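Local coordinates for ribose-phosphate pyrophosphokinase (Thermus thermophilus, PDB 7PN0), which catalyses the transfer of the diphosphate group of ATP to ribose 5-phosphate, yielding 5-phospho-alpha-D-ribosyl 1-diphosphate (PRPP), at residues Arg1-Phe6 / Glu20-Pro25; Asp121-Met126 / Ile139-Leu144; Asn162-Ala167 / Glu210-Leu215; Gly249-Pro254 / Lys265-Thr270. All blocks are in the same frame, centred on the assembly; numbering follows the deposited sequence. Where two conformers were deposited one is given.

Contact 1: residues Arg1-Phe6 / Glu20-Pro25; sequences RPLLIF and EALGLP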
loop_
_atom_site.group_PDB
_atom_site.type_symbol
_atom_site.label_atom_id
_atom_site.label_comp_id
_atom_site.label_asym_id
_atom_site.label_seq_id
_atom_site.Cartn_x
_atom_site.Cartn_y
_atom_site.Cartn_z
ATOM N N ARG A 1 25.486 1.631 11.724
ATOM C CA ARG A 1 24.787 0.479 11.101
ATOM C C ARG A 1 25.835 -0.560 10.721
ATOM O O ARG A 1 26.496 -0.417 9.702
ATOM C CB ARG A 1 23.934 0.929 9.906
ATOM C CG ARG A 1 22.749 1.776 10.360
ATOM C CD ARG A 1 21.764 2.245 9.312
ATOM N NE ARG A 1 20.671 2.947 9.975
ATOM C CZ ARG A 1 19.682 3.582 9.349
ATOM N NH1 ARG A 1 18.734 4.170 10.054
ATOM N NH2 ARG A 1 19.648 3.653 8.026
ATOM N N PRO A 2 26.042 -1.606 11.549
ATOM C CA PRO A 2 26.958 -2.679 11.198
ATOM C C PRO A 2 26.532 -3.410 9.912
ATOM O O PRO A 2 25.366 -3.627 9.692
ATOM C CB PRO A 2 26.903 -3.608 12.414
ATOM C CG PRO A 2 25.570 -3.294 13.058
ATOM C CD PRO A 2 25.438 -1.798 12.880
ATOM N N LEU A 3 27.523 -3.827 9.135
ATOM C CA LEU A 3 27.313 -4.680 7.958
ATOM C C LEU A 3 27.225 -6.141 8.429
ATOM O O LEU A 3 28.164 -6.638 9.031
ATOM C CB LEU A 3 28.499 -4.421 7.030
ATOM C CG LEU A 3 28.584 -5.301 5.786
ATOM C CD1 LEU A 3 27.296 -5.273 4.990
ATOM C CD2 LEU A 3 29.746 -4.835 4.914
ATOM N N LEU A 4 26.148 -6.841 8.125
ATOM C CA LEU A 4 25.881 -8.201 8.611
ATOM C C LEU A 4 25.471 -9.080 7.435
ATOM O O LEU A 4 24.574 -8.696 6.638
ATOM C CB LEU A 4 24.779 -8.138 9.653
ATOM C CG LEU A 4 25.069 -7.303 10.912
ATOM C CD1 LEU A 4 23.889 -7.391 11.868
ATOM C CD2 LEU A 4 26.316 -7.807 11.636
ATOM N N ILE A 5 26.091 -10.247 7.319
ATOM C CA ILE A 5 25.799 -11.133 6.173
ATOM C C ILE A 5 25.343 -12.475 6.731
ATOM O O ILE A 5 25.921 -12.932 7.744
ATOM C CB ILE A 5 26.980 -11.179 5.180
ATOM C CG1 ILE A 5 26.747 -12.178 4.058
ATOM C CG2 ILE A 5 28.332 -11.362 5.846
ATOM C CD1 ILE A 5 27.498 -11.818 2.798
ATOM N N PHE A 6 24.258 -12.999 6.158
ATOM C CA PHE A 6 23.669 -14.314 6.497
ATOM C C PHE A 6 23.425 -15.110 5.230
ATOM O O PHE A 6 23.426 -14.535 4.134
ATOM C CB PHE A 6 22.362 -14.136 7.269
ATOM C CG PHE A 6 22.502 -13.265 8.490
ATOM C CD1 PHE A 6 22.371 -11.895 8.405
ATOM C CD2 PHE A 6 22.735 -13.832 9.734
ATOM C CE1 PHE A 6 22.529 -11.102 9.536
ATOM C CE2 PHE A 6 22.834 -13.037 10.856
ATOM C CZ PHE A 6 22.765 -11.679 10.757
ATOM N N GLU A 20 34.002 -13.687 4.072
ATOM C CA GLU A 20 35.475 -13.776 4.239
ATOM C C GLU A 20 36.140 -12.675 3.412
ATOM O O GLU A 20 36.987 -11.979 3.995
ATOM C CB GLU A 20 35.932 -15.206 3.941
ATOM C CG GLU A 20 35.600 -16.162 5.083
ATOM C CD GLU A 20 35.755 -17.664 4.840
ATOM O OE1 GLU A 20 35.457 -18.443 5.785
ATOM O OE2 GLU A 20 36.186 -18.074 3.717
ATOM N N ALA A 21 35.682 -12.427 2.176
ATOM C CA ALA A 21 36.220 -11.395 1.274
ATOM C C ALA A 21 35.929 -10.019 1.879
ATOM O O ALA A 21 36.726 -9.127 1.638
ATOM C CB ALA A 21 35.662 -11.524 -0.118
ATOM N N LEU A 22 34.882 -9.868 2.706
ATOM C CA LEU A 22 34.581 -8.571 3.398
ATOM C C LEU A 22 35.396 -8.480 4.704
ATOM O O LEU A 22 35.288 -7.479 5.358
ATOM C CB LEU A 22 33.073 -8.506 3.708
ATOM C CG LEU A 22 32.127 -8.372 2.509
ATOM C CD1 LEU A 22 30.719 -8.719 2.904
ATOM C CD2 LEU A 22 32.177 -6.980 1.942
ATOM N N GLY A 23 36.090 -9.542 5.127
ATOM C CA GLY A 23 36.793 -9.612 6.421
ATOM C C GLY A 23 35.818 -9.748 7.578
ATOM O O GLY A 23 36.150 -9.297 8.696
ATOM N N LEU A 24 34.661 -10.371 7.336
ATOM C CA LEU A 24 33.548 -10.448 8.320
ATOM C C LEU A 24 33.202 -11.903 8.541
ATOM O O LEU A 24 33.414 -12.725 7.674
ATOM C CB LEU A 24 32.332 -9.696 7.774
ATOM C CG LEU A 24 32.477 -8.191 7.687
ATOM C CD1 LEU A 24 31.214 -7.558 7.089
ATOM C CD2 LEU A 24 32.758 -7.608 9.051
ATOM N N PRO A 25 32.663 -12.280 9.707
ATOM C CA PRO A 25 32.185 -13.638 9.890
ATOM C C PRO A 25 30.837 -13.778 9.168
ATOM O O PRO A 25 30.179 -12.782 8.917
ATOM C CB PRO A 25 32.093 -13.708 11.426
ATOM C CG PRO A 25 31.666 -12.313 11.804
ATOM C CD PRO A 25 32.481 -11.434 10.888
HETATM O O HOH W 1 28.191 -10.876 9.319
#
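Leu3 and Ile5 meet Leu22, Leu24 and Pro25 without an aromatic ring or planar side chain between them, and the flat group that counts is the backbone carbonyl of Pro25. In the conformer described, Ile5 CG2 comes within 3.9 Å of Pro25 O. The same Pro25 O accepts a hydrogen bond from a water 2.8 Å away, and that water takes the N-H of Ile5 in turn (water O to Ile5 N 3.0 Å). One water thus joins the two backbones where they are too far apart to bond directly, the CA atoms of Ile5 and Pro25 lying 7.8 Å from each other. The one aromatic ring of the two segments, that of Phe6, packs edge-to-face with Tyr43.

The rest is aliphatic. Leu3 has CG anti to its backbone N (chi1 174°), and this CG receives Leu24 CD1 at 3.7 Å. The two leucine side chains cross at about a right angle, with CB and CD2 of Leu3 also close to that one methyl. Leu22 is a looser neighbour, its CD2 4.4 Å from Leu3 CD2. Gly23, with positive phi (73°), ends the helix in a Schellman motif, its N bonded to Glu20 O at 2.8 Å; the chain turns there, between the two leucines that face the strand.

Strand 3-7 is outermost in its parallel sheet within this chain, and its backbone pairs with strand 51-55 through Leu4 and Phe6. Helix 287-299 touches Leu3 through Ile294 and Trp295, while Ile5 packs on Ile18 and Ala19 of helix 12-21.

Contact 2: residues Asp121-Met126 / Ile139-Leu144; sequences DRVLTM and IPVDHL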
loop_
_atom_site.group_PDB
_atom_site.type_symbol
_atom_site.label_atom_id
_atom_site.label_comp_id
_atom_site.label_asym_id
_atom_site.label_seq_id
_atom_site.Cartn_x
_atom_site.Cartn_y
_atom_site.Cartn_z
ATOM N N ASP A 121 14.349 -4.564 1.146
ATOM C CA ASP A 121 14.514 -3.133 0.791
ATOM C C ASP A 121 15.213 -3.018 -0.554
ATOM O O ASP A 121 15.134 -1.953 -1.168
ATOM C CB ASP A 121 15.277 -2.406 1.886
ATOM C CG ASP A 121 14.544 -2.395 3.201
ATOM O OD1 ASP A 121 13.333 -1.963 3.181
ATOM O OD2 ASP A 121 15.212 -2.657 4.247
ATOM N N ARG A 122 15.902 -4.069 -0.973
ATOM C CA ARG A 122 16.835 -4.014 -2.106
ATOM C C ARG A 122 17.101 -5.435 -2.544
ATOM O O ARG A 122 16.953 -6.373 -1.750
ATOM C CB ARG A 122 18.251 -3.463 -1.817
ATOM C CG ARG A 122 18.390 -2.251 -0.927
ATOM C CD ARG A 122 19.863 -1.916 -0.756
ATOM N NE ARG A 122 20.484 -1.693 -2.051
ATOM C CZ ARG A 122 20.290 -0.604 -2.806
ATOM N NH1 ARG A 122 20.881 -0.517 -3.969
ATOM N NH2 ARG A 122 19.563 0.424 -2.376
ATOM N N VAL A 123 17.594 -5.566 -3.765
ATOM C CA VAL A 123 18.031 -6.872 -4.313
ATOM C C VAL A 123 19.415 -6.630 -4.906
ATOM O O VAL A 123 19.640 -5.557 -5.462
ATOM C CB VAL A 123 17.066 -7.450 -5.370
ATOM C CG1 VAL A 123 17.612 -8.665 -6.056
ATOM C CG2 VAL A 123 15.739 -7.796 -4.759
ATOM N N LEU A 124 20.262 -7.630 -4.788
ATOM C CA LEU A 124 21.595 -7.726 -5.440
ATOM C C LEU A 124 21.613 -9.051 -6.183
ATOM O O LEU A 124 21.398 -10.064 -5.517
ATOM C CB LEU A 124 22.722 -7.661 -4.392
ATOM C CG LEU A 124 24.140 -7.870 -4.941
ATOM C CD1 LEU A 124 24.441 -6.848 -6.017
ATOM C CD2 LEU A 124 25.168 -7.859 -3.803
ATOM N N THR A 125 21.818 -9.027 -7.503
ATOM C CA THR A 125 21.701 -10.254 -8.310
ATOM C C THR A 125 22.723 -10.194 -9.431
ATOM O O THR A 125 23.335 -9.160 -9.630
ATOM C CB THR A 125 20.251 -10.490 -8.760
ATOM O OG1 THR A 125 20.116 -11.762 -9.379
ATOM C CG2 THR A 125 19.718 -9.453 -9.722
ATOM N N MET A 126 22.790 -11.253 -10.221
ATOM C CA MET A 126 23.772 -11.320 -11.328
ATOM C C MET A 126 23.102 -11.998 -12.514
ATOM O O MET A 126 22.371 -12.958 -12.313
ATOM C CB MET A 126 25.042 -12.059 -10.919
ATOM C CG MET A 126 26.011 -12.298 -12.069
ATOM S SD MET A 126 27.558 -13.085 -11.477
ATOM C CE MET A 126 28.438 -11.661 -10.862
ATOM N N ILE A 139 11.520 -1.982 -5.506
ATOM C CA ILE A 139 12.729 -1.741 -4.679
ATOM C C ILE A 139 13.947 -1.712 -5.586
ATOM O O ILE A 139 13.930 -2.328 -6.644
ATOM C CB ILE A 139 12.893 -2.816 -3.606
ATOM C CG1 ILE A 139 12.873 -4.245 -4.193
ATOM C CG2 ILE A 139 11.852 -2.613 -2.524
ATOM C CD1 ILE A 139 13.289 -5.323 -3.169
ATOM N N PRO A 140 14.999 -0.962 -5.203
ATOM C CA PRO A 140 16.222 -0.911 -5.996
ATOM C C PRO A 140 16.799 -2.308 -6.221
ATOM O O PRO A 140 16.798 -3.164 -5.283
ATOM C CB PRO A 140 17.177 -0.036 -5.197
ATOM C CG PRO A 140 16.327 0.704 -4.204
ATOM C CD PRO A 140 15.054 -0.088 -4.040
ATOM N N VAL A 141 17.385 -2.498 -7.412
ATOM C CA VAL A 141 18.058 -3.755 -7.802
ATOM C C VAL A 141 19.454 -3.376 -8.308
ATOM O O VAL A 141 19.561 -2.501 -9.099
ATOM C CB VAL A 141 17.276 -4.573 -8.838
ATOM C CG1 VAL A 141 18.092 -5.753 -9.323
ATOM C CG2 VAL A 141 15.876 -5.000 -8.337
ATOM N N ASP A 142 20.475 -3.953 -7.727
ATOM C CA ASP A 142 21.832 -3.865 -8.315
ATOM C C ASP A 142 22.046 -5.163 -9.087
ATOM O O ASP A 142 22.030 -6.232 -8.491
ATOM C CB ASP A 142 22.895 -3.570 -7.263
ATOM C CG ASP A 142 22.795 -2.159 -6.708
ATOM O OD1 ASP A 142 22.733 -1.189 -7.515
ATOM O OD2 ASP A 142 22.679 -2.034 -5.497
ATOM N N HIS A 143 22.173 -5.032 -10.393
ATOM C CA HIS A 143 22.282 -6.163 -11.340
ATOM C C HIS A 143 23.747 -6.262 -11.780
ATOM O O HIS A 143 24.133 -5.447 -12.607
ATOM C CB HIS A 143 21.306 -5.933 -12.498
ATOM C CG HIS A 143 21.266 -7.004 -13.521
ATOM N ND1 HIS A 143 20.647 -6.808 -14.726
ATOM C CD2 HIS A 143 21.764 -8.262 -13.532
ATOM C CE1 HIS A 143 20.778 -7.898 -15.461
ATOM N NE2 HIS A 143 21.462 -8.798 -14.753
ATOM N N LEU A 144 24.502 -7.233 -11.261
ATOM C CA LEU A 144 25.941 -7.407 -11.606
ATOM C C LEU A 144 26.037 -8.154 -12.943
ATOM O O LEU A 144 25.226 -9.064 -13.202
ATOM C CB LEU A 144 26.623 -8.204 -10.493
ATOM C CG LEU A 144 26.623 -7.593 -9.099
ATOM C CD1 LEU A 144 27.361 -8.477 -8.115
ATOM C CD2 LEU A 144 27.190 -6.189 -9.085
HETATM O O HOH W 2 21.407 -3.723 -3.885
#
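Arg122 and Asp142 form the charged pair of this contact: NH1 gives OD2 a hydrogen bond of 2.8 Å within a salt bridge. The N-H...O angle is 153°, and OD2 is met on its syn side, near the guanidinium plane, although the two planar groups are 31° apart. The Arg122 chain bends at chi3 (57°), and Pro140 CB lies over one guanidinium face, 3.7 Å from Arg122 NH2. A water bonded to Arg122 NE, Val123 O and Asp142 OD2 ties the pair to the backbone. Both charges have partners on the third subunit: Ser80 bonds Arg122 NH1 and Arg48 bridges Asp142 OD1. An alanine in place of Arg122 would probably leave Asp142 OD2 without its charged mate and Ser80 of the third subunit without its donor.

Backbone bonds set the register. Val123 N reaches Pro140 O at 3.0 Å, and Val123 O takes Asp142 N at 2.9 Å; Thr125 N then bonds Asp142 O, and Thr125 O bonds Leu144 N. This is regular parallel pairing at one margin of the five-stranded sheet, with strand 141-144 outermost within this chain and joined to 122-126 by a connection without a helix.

Apolar contacts occupy both faces. Ile139 CD1 lies 3.8 Å from Val123 CG2, and Val141 CG2 meets Val123 CB. On the face that carries Leu124, Met126 and Leu144, Leu124 CD1 packs 3.8 Å from Leu144 CG, and Met126 CE reaches Leu144 CB at 3.9 Å.

Contact 3: residues Asn162-Ala167 / Glu210-Leu215; sequences NAVVVA and EGKTAL
The first torsions of Lys212 and Val164 bring their side chains together. Lys212 sets CG beside its backbone N (chi1 -51°), and its chain then bends at chi2 (-107°) and chi3, carrying the methylenes past Asn162 and Val164. In Val164, chi1 of 58° puts CG1 between the backbone N and the carbonyl carbon, and that methyl lies 3.9 Å from Lys212 CB. The two side chains cross at about a right angle. Asn162 CG stands 3.7 Å from Gly211 O, with the side chain running obliquely across that of Lys212. An alanine in place of Asn162 would probably leave the bent methylenes of Lys212 and the carbonyl of Gly211 without this neighbour and the lysine freer to turn.

Four backbone bonds pair the chains in parallel. Thr213 N binds Asn162 O at 2.8 Å, and Val164 N binds Thr213 O; further along, Leu215 N binds Val164 O and Val166 N binds Leu215 O. The pair belongs to the interior of the seven-stranded mixed sheet of the C-terminal half, where 163-167 lies between 187-194 and 213-218. As in other PRPP synthases, strand 213-218 probably leads into the PRPP-binding loop of the phosphoribosyltransferase fold.

Helices cover both faces. On one, Ala163 CB approaches Leu215 CD1 at 4.4 Å, and helix 173-183 packs on Val165 and Leu215. On the other, Val166 CG2 touches Ala214 CB at 3.9 Å, and Leu234 of helix 225-236 rests on both. Thr213 OG1 bonds Glu241.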
loop_
_atom_site.group_PDB
_atom_site.type_symbol
_atom_site.label_atom_id
_atom_site.label_comp_id
_atom_site.label_asym_id
_atom_site.label_seq_id
_atom_site.Cartn_x
_atom_site.Cartn_y
_atom_site.Cartn_z
ATOM N N ASN A 162 43.251 -17.707 -32.878
ATOM C CA ASN A 162 42.503 -18.642 -33.760
ATOM C C ASN A 162 41.100 -18.910 -33.198
ATOM O O ASN A 162 40.540 -20.008 -33.470
ATOM C CB ASN A 162 43.309 -19.935 -33.931
ATOM C CG ASN A 162 42.687 -20.925 -34.893
ATOM O OD1 ASN A 162 42.759 -22.136 -34.670
ATOM N ND2 ASN A 162 42.061 -20.425 -35.948
ATOM N N ALA A 163 40.528 -17.937 -32.479
ATOM C CA ALA A 163 39.240 -18.093 -31.761
ATOM C C ALA A 163 38.141 -17.305 -32.481
ATOM O O ALA A 163 38.444 -16.275 -33.141
ATOM C CB ALA A 163 39.396 -17.638 -30.335
ATOM N N VAL A 164 36.899 -17.766 -32.332
ATOM C CA VAL A 164 35.696 -17.029 -32.801
ATOM C C VAL A 164 34.583 -17.230 -31.766
ATOM O O VAL A 164 34.437 -18.326 -31.240
ATOM C CB VAL A 164 35.290 -17.548 -34.189
ATOM C CG1 VAL A 164 35.023 -19.035 -34.166
ATOM C CG2 VAL A 164 34.106 -16.784 -34.767
ATOM N N VAL A 165 33.820 -16.190 -31.484
ATOM C CA VAL A 165 32.622 -16.304 -30.620
ATOM C C VAL A 165 31.421 -16.666 -31.515
ATOM O O VAL A 165 31.186 -15.988 -32.534
ATOM C CB VAL A 165 32.417 -15.012 -29.800
ATOM C CG1 VAL A 165 31.193 -15.098 -28.904
ATOM C CG2 VAL A 165 33.646 -14.684 -28.971
ATOM N N VAL A 166 30.664 -17.687 -31.151
ATOM C CA VAL A 166 29.528 -18.161 -31.972
ATOM C C VAL A 166 28.254 -17.989 -31.151
ATOM O O VAL A 166 28.212 -18.516 -30.023
ATOM C CB VAL A 166 29.718 -19.628 -32.379
ATOM C CG1 VAL A 166 28.549 -20.114 -33.219
ATOM C CG2 VAL A 166 31.061 -19.832 -33.074
ATOM N N ALA A 167 27.247 -17.336 -31.722
ATOM C CA ALA A 167 25.863 -17.406 -31.198
ATOM C C ALA A 167 25.122 -18.529 -31.912
ATOM O O ALA A 167 25.074 -18.533 -33.138
ATOM C CB ALA A 167 25.175 -16.093 -31.403
ATOM N N GLU A 210 35.629 -22.839 -39.420
ATOM C CA GLU A 210 36.376 -24.059 -39.820
ATOM C C GLU A 210 37.804 -23.944 -39.277
ATOM O O GLU A 210 38.451 -22.931 -39.569
ATOM C CB GLU A 210 36.371 -24.277 -41.333
ATOM C CG GLU A 210 36.926 -25.641 -41.702
ATOM C CD GLU A 210 37.109 -25.867 -43.187
ATOM O OE1 GLU A 210 37.770 -26.858 -43.552
ATOM O OE2 GLU A 210 36.608 -25.039 -43.974
ATOM N N GLY A 211 38.245 -24.952 -38.504
ATOM C CA GLY A 211 39.588 -25.044 -37.886
ATOM C C GLY A 211 39.805 -24.022 -36.781
ATOM O O GLY A 211 40.981 -23.823 -36.340
ATOM N N LYS A 212 38.732 -23.378 -36.309
ATOM C CA LYS A 212 38.864 -22.304 -35.289
ATOM C C LYS A 212 38.456 -22.877 -33.931
ATOM O O LYS A 212 37.739 -23.898 -33.878
ATOM C CB LYS A 212 38.061 -21.052 -35.666
ATOM C CG LYS A 212 38.313 -20.529 -37.079
ATOM C CD LYS A 212 39.132 -19.265 -37.140
ATOM C CE LYS A 212 38.299 -18.002 -37.059
ATOM N NZ LYS A 212 39.010 -16.830 -37.635
ATOM N N THR A 213 38.946 -22.245 -32.876
ATOM C CA THR A 213 38.500 -22.493 -31.488
ATOM C C THR A 213 37.230 -21.667 -31.293
ATOM O O THR A 213 37.327 -20.453 -31.262
ATOM C CB THR A 213 39.586 -22.126 -30.473
ATOM O OG1 THR A 213 40.640 -23.041 -30.766
ATOM C CG2 THR A 213 39.141 -22.288 -29.036
ATOM N N ALA A 214 36.079 -22.322 -31.304
ATOM C CA ALA A 214 34.777 -21.651 -31.142
ATOM C C ALA A 214 34.493 -21.478 -29.638
ATOM O O ALA A 214 34.629 -22.458 -28.860
ATOM C CB ALA A 214 33.718 -22.458 -31.817
ATOM N N LEU A 215 34.061 -20.276 -29.261
ATOM C CA LEU A 215 33.646 -19.936 -27.886
ATOM C C LEU A 215 32.118 -19.741 -27.885
ATOM O O LEU A 215 31.631 -18.963 -28.718
ATOM C CB LEU A 215 34.370 -18.659 -27.462
ATOM C CG LEU A 215 35.878 -18.635 -27.672
ATOM C CD1 LEU A 215 36.454 -17.394 -27.034
ATOM C CD2 LEU A 215 36.527 -19.894 -27.100
#

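Contact 4: residues Gly249-Pro254 / Lys265-Thr270; sequences GVYVGP and KEVAAT
Gly249, at the end of strand 248-249, and Tyr251, in the loop that leads into helix 255-261, touch Val267 and Ala269 on strand 266-270 of the mixed sheet. The Tyr251 ring does most of the work. Its OH lies 3.5 Å from Ala269 CB and 3.6 Å from Val267 CG1, with the valine methyl at the ring edge, near the plane. The side chains of Tyr251 and Val267 slide past each other in opposite directions. A chi1 of -62° sets Tyr251 CG beside its own backbone N, on the way to the strand.

Within the loop, Gly249 CA sits over one ring face, 3.5 Å above the plane and displaced toward the rim. The same CA is 3.7 Å from Ala269 CB. A CB modelled on Gly249 would fall 2.9 Å from Ala269 CB and also run into Tyr251 CE2, a geometric reason why the glycine fits between ring and strand.

A water spans the backbones, accepting from Gly249 N at 2.9 Å and donating to Thr270 O at 2.7 Å. Thr270 OG1 is bonded to Thr247 O. Leu281 of the next strand, with Leu256 and Ile259 of helix 255-261, packs round the ring, while Val252 touches Ala35 of the fourth subunit. Since strands 241-246 and 266-270 are parallel neighbours joined through this helix, the contact closes the connection of a beta-alpha-beta crossover.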
loop_
_atom_site.group_PDB
_atom_site.type_symbol
_atom_site.label_atom_id
_atom_site.label_comp_id
_atom_site.label_asym_id
_atom_site.label_seq_id
_atom_site.Cartn_x
_atom_site.Cartn_y
_atom_site.Cartn_z
ATOM N N GLY A 249 25.597 -22.090 -13.500
ATOM C CA GLY A 249 25.848 -23.519 -13.713
ATOM C C GLY A 249 24.840 -24.285 -12.918
ATOM O O GLY A 249 25.143 -24.707 -11.776
ATOM N N VAL A 250 23.638 -24.399 -13.480
ATOM C CA VAL A 250 22.500 -24.989 -12.747
ATOM C C VAL A 250 22.631 -26.534 -12.816
ATOM O O VAL A 250 22.546 -27.190 -11.758
ATOM C CB VAL A 250 21.174 -24.445 -13.290
ATOM C CG1 VAL A 250 20.031 -24.962 -12.450
ATOM C CG2 VAL A 250 21.171 -22.921 -13.390
ATOM N N TYR A 251 22.958 -27.085 -13.982
ATOM C CA TYR A 251 23.450 -28.495 -14.136
ATOM C C TYR A 251 22.445 -29.480 -13.522
ATOM O O TYR A 251 22.732 -30.203 -12.544
ATOM C CB TYR A 251 24.832 -28.633 -13.495
ATOM C CG TYR A 251 25.917 -27.778 -14.092
ATOM C CD1 TYR A 251 26.072 -27.649 -15.458
ATOM C CD2 TYR A 251 26.845 -27.149 -13.282
ATOM C CE1 TYR A 251 27.149 -26.970 -16.006
ATOM C CE2 TYR A 251 27.886 -26.416 -13.813
ATOM C CZ TYR A 251 28.041 -26.314 -15.177
ATOM O OH TYR A 251 29.084 -25.601 -15.696
ATOM N N VAL A 252 21.229 -29.478 -14.065
ATOM C CA VAL A 252 20.131 -30.357 -13.599
ATOM C C VAL A 252 19.872 -31.451 -14.648
ATOM O O VAL A 252 20.288 -31.306 -15.823
ATOM C CB VAL A 252 18.878 -29.536 -13.249
ATOM C CG1 VAL A 252 19.102 -28.743 -11.979
ATOM C CG2 VAL A 252 18.441 -28.631 -14.402
ATOM N N GLY A 253 19.217 -32.528 -14.212
ATOM C CA GLY A 253 18.809 -33.677 -15.051
ATOM C C GLY A 253 20.016 -34.260 -15.790
ATOM O O GLY A 253 21.023 -34.589 -15.176
ATOM N N PRO A 254 19.991 -34.314 -17.138
ATOM C CA PRO A 254 21.053 -34.980 -17.905
ATOM C C PRO A 254 22.295 -34.111 -18.174
ATOM O O PRO A 254 23.144 -34.534 -18.953
ATOM C CB PRO A 254 20.336 -35.276 -19.235
ATOM C CG PRO A 254 19.385 -34.102 -19.401
ATOM C CD PRO A 254 18.935 -33.744 -17.991
ATOM N N LYS A 265 35.258 -29.060 -25.023
ATOM C CA LYS A 265 36.535 -29.213 -24.306
ATOM C C LYS A 265 36.328 -28.958 -22.830
ATOM O O LYS A 265 36.979 -29.608 -21.999
ATOM C CB LYS A 265 37.590 -28.229 -24.807
ATOM C CG LYS A 265 38.252 -28.673 -26.100
ATOM C CD LYS A 265 38.934 -30.023 -25.945
ATOM C CE LYS A 265 39.781 -30.399 -27.140
ATOM N NZ LYS A 265 40.648 -31.547 -26.799
ATOM N N GLU A 266 35.576 -27.907 -22.529
ATOM C CA GLU A 266 35.446 -27.466 -21.136
ATOM C C GLU A 266 34.188 -26.623 -21.028
ATOM O O GLU A 266 33.831 -25.953 -22.027
ATOM C CB GLU A 266 36.672 -26.660 -20.751
ATOM C CG GLU A 266 36.799 -26.409 -19.283
ATOM C CD GLU A 266 38.208 -25.959 -18.927
ATOM O OE1 GLU A 266 38.442 -24.771 -18.864
ATOM O OE2 GLU A 266 39.062 -26.831 -18.749
ATOM N N VAL A 267 33.607 -26.627 -19.842
ATOM C CA VAL A 267 32.392 -25.823 -19.546
ATOM C C VAL A 267 32.665 -25.098 -18.235
ATOM O O VAL A 267 32.885 -25.780 -17.212
ATOM C CB VAL A 267 31.146 -26.712 -19.477
ATOM C CG1 VAL A 267 29.896 -25.874 -19.213
ATOM C CG2 VAL A 267 30.999 -27.538 -20.758
ATOM N N ALA A 268 32.672 -23.780 -18.293
ATOM C CA ALA A 268 32.940 -22.912 -17.133
ATOM C C ALA A 268 31.637 -22.206 -16.762
ATOM O O ALA A 268 30.907 -21.775 -17.675
ATOM C CB ALA A 268 34.027 -21.927 -17.458
ATOM N N ALA A 269 31.412 -22.044 -15.464
ATOM C CA ALA A 269 30.267 -21.289 -14.921
ATOM C C ALA A 269 30.714 -20.690 -13.605
ATOM O O ALA A 269 31.733 -21.154 -13.050
ATOM C CB ALA A 269 29.093 -22.191 -14.788
ATOM N N THR A 270 30.018 -19.661 -13.126
ATOM C CA THR A 270 30.353 -19.070 -11.822
ATOM C C THR A 270 29.814 -19.998 -10.719
ATOM O O THR A 270 29.175 -21.075 -11.004
ATOM C CB THR A 270 29.802 -17.639 -11.700
ATOM O OG1 THR A 270 28.404 -17.800 -11.421
ATOM C CG2 THR A 270 30.103 -16.780 -12.904
HETATM O O HOH W 3 26.523 -20.900 -11.018
#

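In the fold
The contacts follow one another along the chain without overlap. Contacts 1 and 2, with centres 18 Å apart, belong to the five-stranded parallel sheet and engage its two outermost strands within this chain, 3-7 and 141-144. Contacts 3 and 4, 20 Å apart between centres, share the seven-stranded mixed sheet. The two sheets reflect the paired phosphoribosyltransferase-like domains of the PRPP synthases. Contact 2 nearly meets contact 4 (nearest atoms about 5 Å), consistent with a place near where the two halves meet, whereas contacts 1 and 3 lie 42 Å apart between centres. Helix 287-299 packs on contacts 1 and 2, bringing a late part of the chain back onto the first sheet.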